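Local coordinates for protein thymine dioxygenase (Neurospora crassa, PDB 5C3Q) that probably hydroxylates the methyl group of thymine as an iron- and 2-oxoglutarate-dependent dioxygenase, at residues A160-V165 / S182-G187. Residues are numbered along the deposited sequence; the frame is centred on the assembly and turned at random.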
ATOM      1  N   ALA A 160      -1.271 -11.303   9.433  1.00 24.92           N
ATOM      2  CA  ALA A 160      -1.274 -11.247  10.897  1.00 25.32           C
ATOM      3  C   ALA A 160      -1.059  -9.817  11.410  1.00 24.83           C
ATOM      4  O   ALA A 160      -1.716  -9.395  12.356  1.00 25.45           O
ATOM      5  CB  ALA A 160      -0.222 -12.185  11.469  1.00 25.76           C
ATOM      6  N   LEU A 161      -0.152  -9.070  10.781  1.00 24.02           N
ATOM      7  CA  LEU A 161       0.085  -7.671  11.167  1.00 23.35           C
ATOM      8  C   LEU A 161      -1.139  -6.785  10.918  1.00 22.37           C
ATOM      9  O   LEU A 161      -1.440  -5.895  11.715  1.00 22.64           O
ATOM     10  CB  LEU A 161       1.304  -7.105  10.431  1.00 23.40           C
ATOM     11  CG  LEU A 161       1.742  -5.685  10.798  1.00 23.36           C
ATOM     12  CD1 LEU A 161       1.971  -5.535  12.295  1.00 23.83           C
ATOM     13  CD2 LEU A 161       3.002  -5.308  10.031  1.00 23.35           C
ATOM     14  N   HIS A 162      -1.841  -7.024   9.815  1.00 21.59           N
ATOM     15  CA  HIS A 162      -3.096  -6.324   9.534  1.00 20.78           C
ATOM     16  C   HIS A 162      -4.066  -6.461  10.704  1.00 20.93           C
ATOM     17  O   HIS A 162      -4.617  -5.468  11.189  1.00 19.96           O
ATOM     18  CB  HIS A 162      -3.746  -6.879   8.264  1.00 20.36           C
ATOM     19  CG  HIS A 162      -5.058  -6.243   7.919  1.00 19.90           C
ATOM     20  ND1 HIS A 162      -6.081  -6.936   7.312  1.00 19.96           N
ATOM     21  CD2 HIS A 162      -5.512  -4.978   8.090  1.00 19.79           C
ATOM     22  CE1 HIS A 162      -7.109  -6.128   7.126  1.00 20.11           C
ATOM     23  NE2 HIS A 162      -6.789  -4.934   7.587  1.00 19.85           N
ATOM     24  N   ILE A 163      -4.268  -7.697  11.148  1.00 21.52           N
ATOM     25  CA  ILE A 163      -5.177  -7.977  12.256  1.00 22.66           C
ATOM     26  C   ILE A 163      -4.763  -7.185  13.500  1.00 22.62           C
ATOM     27  O   ILE A 163      -5.614  -6.610  14.171  1.00 22.53           O
ATOM     28  CB  ILE A 163      -5.255  -9.496  12.547  1.00 23.66           C
ATOM     29  CG1 ILE A 163      -6.010 -10.199  11.413  1.00 24.00           C
ATOM     30  CG2 ILE A 163      -5.957  -9.779  13.875  1.00 24.37           C
ATOM     31  CD1 ILE A 163      -5.792 -11.698  11.349  1.00 24.88           C
ATOM     32  N   GLU A 164      -3.461  -7.125  13.777  1.00 23.06           N
ATOM     33  CA  GLU A 164      -2.961  -6.435  14.973  1.00 23.98           C
ATOM     34  C   GLU A 164      -3.089  -4.916  14.874  1.00 22.40           C
ATOM     35  O   GLU A 164      -3.406  -4.262  15.862  1.00 21.99           O
ATOM     36  CB  GLU A 164      -1.502  -6.820  15.269  1.00 25.65           C
ATOM     37  CG  GLU A 164      -1.261  -8.307  15.529  1.00 28.10           C
ATOM     38  CD  GLU A 164      -1.745  -8.794  16.888  1.00 30.91           C
ATOM     39  OE1 GLU A 164      -2.525  -8.085  17.570  1.00 33.14           O
ATOM     40  OE2 GLU A 164      -1.346  -9.919  17.280  1.00 34.69           O
ATOM     41  N   VAL A 165      -2.842  -4.353  13.692  1.00 21.45           N
ATOM     42  CA  VAL A 165      -3.010  -2.913  13.490  1.00 21.04           C
ATOM     43  C   VAL A 165      -4.475  -2.507  13.667  1.00 20.64           C
ATOM     44  O   VAL A 165      -4.759  -1.484  14.280  1.00 20.62           O
ATOM     45  CB  VAL A 165      -2.484  -2.433  12.115  1.00 20.72           C
ATOM     46  CG1 VAL A 165      -2.843  -0.970  11.876  1.00 20.69           C
ATOM     47  CG2 VAL A 165      -0.975  -2.602  12.036  1.00 21.05           C
ATOM     48  N   SER A 182     -13.617 -10.158  12.833  1.00 26.18           N
ATOM     49  CA  SER A 182     -14.590 -10.840  11.976  1.00 26.96           C
ATOM     50  C   SER A 182     -14.752 -10.165  10.611  1.00 26.49           C
ATOM     51  O   SER A 182     -15.308 -10.757   9.691  1.00 26.77           O
ATOM     52  CB  SER A 182     -15.947 -10.927  12.680  1.00 27.77           C
ATOM     53  OG  SER A 182     -16.585  -9.664  12.712  1.00 27.92           O
ATOM     54  N   PHE A 183     -14.272  -8.928  10.490  1.00 26.29           N
ATOM     55  CA  PHE A 183     -14.302  -8.192   9.228  1.00 25.99           C
ATOM     56  C   PHE A 183     -13.036  -8.390   8.388  1.00 25.46           C
ATOM     57  O   PHE A 183     -13.033  -8.062   7.207  1.00 25.31           O
ATOM     58  CB  PHE A 183     -14.472  -6.688   9.491  1.00 25.68           C
ATOM     59  CG  PHE A 183     -15.855  -6.288   9.932  1.00 26.55           C
ATOM     60  CD1 PHE A 183     -16.844  -6.021   8.998  1.00 27.06           C
ATOM     61  CD2 PHE A 183     -16.152  -6.130  11.279  1.00 27.20           C
ATOM     62  CE1 PHE A 183     -18.113  -5.627   9.398  1.00 27.71           C
ATOM     63  CE2 PHE A 183     -17.418  -5.741  11.686  1.00 27.97           C
ATOM     64  CZ  PHE A 183     -18.402  -5.491  10.744  1.00 28.14           C
ATOM     65  N   VAL A 184     -11.959  -8.890   8.995  1.00 25.51           N
ATOM     66  CA  VAL A 184     -10.663  -9.003   8.307  1.00 25.26           C
ATOM     67  C   VAL A 184      -9.990 -10.384   8.366  1.00 26.39           C
ATOM     68  O   VAL A 184      -8.910 -10.559   7.803  1.00 26.69           O
ATOM     69  CB  VAL A 184      -9.649  -7.954   8.837  1.00 24.52           C
ATOM     70  CG1 VAL A 184     -10.220  -6.546   8.732  1.00 23.97           C
ATOM     71  CG2 VAL A 184      -9.221  -8.258  10.270  1.00 24.75           C
ATOM     72  N   ASP A 185     -10.618 -11.365   9.014  1.00 27.89           N
ATOM     73  CA  ASP A 185      -9.949 -12.652   9.280  1.00 28.92           C
ATOM     74  C   ASP A 185      -9.725 -13.561   8.055  1.00 28.39           C
ATOM     75  O   ASP A 185      -8.920 -14.491   8.122  1.00 28.26           O
ATOM     76  CB  ASP A 185     -10.670 -13.440  10.395  1.00 30.65           C
ATOM     77  CG  ASP A 185     -12.148 -13.670  10.112  1.00 32.24           C
ATOM     78  OD1 ASP A 185     -12.638 -13.333   9.007  1.00 33.30           O
ATOM     79  OD2 ASP A 185     -12.828 -14.197  11.014  1.00 34.11           O
ATOM     80  N   VAL A 186     -10.426 -13.302   6.953  1.00 27.33           N
ATOM     81  CA  VAL A 186     -10.275 -14.120   5.740  1.00 26.97           C
ATOM     82  C   VAL A 186      -8.931 -13.857   5.040  1.00 25.87           C
ATOM     83  O   VAL A 186      -8.355 -14.757   4.424  1.00 26.35           O
ATOM     84  CB  VAL A 186     -11.457 -13.902   4.766  1.00 27.15           C
ATOM     85  CG1 VAL A 186     -11.218 -14.594   3.430  1.00 27.59           C
ATOM     86  CG2 VAL A 186     -12.748 -14.408   5.394  1.00 27.81           C
ATOM     87  N   GLY A 187      -8.430 -12.631   5.140  1.00 24.43           N
ATOM     88  CA  GLY A 187      -7.158 -12.278   4.522  1.00 23.54           C
ATOM     89  C   GLY A 187      -7.279 -12.069   3.023  1.00 22.94           C
ATOM     90  O   GLY A 187      -6.432 -12.530   2.258  1.00 23.19           O
TER
HETATM   91  O   HOH W   1      -7.207  -9.116   6.058  1.00 30.48           O
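Val184 packs its two methyl groups against neighbouring side chains of helix 147-173, His162 and Ile163. Val184 CG1 approaches the His162 ring obliquely and lies 3.5 Å from its CE1. With CG anti to the backbone N (chi1 178°), the ring is carried toward Val184. The second methyl, Val184 CG2, meets Ile163 CG1 at 3.9 Å, and these two side chains run past each other in opposite directions. The backbones stay apart, with 6.8 Å between Ile163 CA and Val184 CA.

The polar link is made by water. No direct hydrogen bond joins the segments. One water sits in the plane of the His162 ring, at its edge, 2.8 Å from His162 ND1. It probably donates to Val184 O, also at 2.8 Å. Replacing His162 by an alanine is likely to cost the water its ring partner and open a gap beside Val184 CG1.

A type I beta turn runs from Val184 to Gly187, and Gly187 has positive phi. Asn298 holds this turn through Asp185 OD1 and Val186 N. His162 and Val165 also touch Ile222 of strand 222-227. The His162 side chain is about 12 Å from the bound thymine, so the contact lies outside the substrate pocket. Here the long helix 147-173, which backs the major sheet of the double-stranded beta-helix core, packs against the end region of the next short helix.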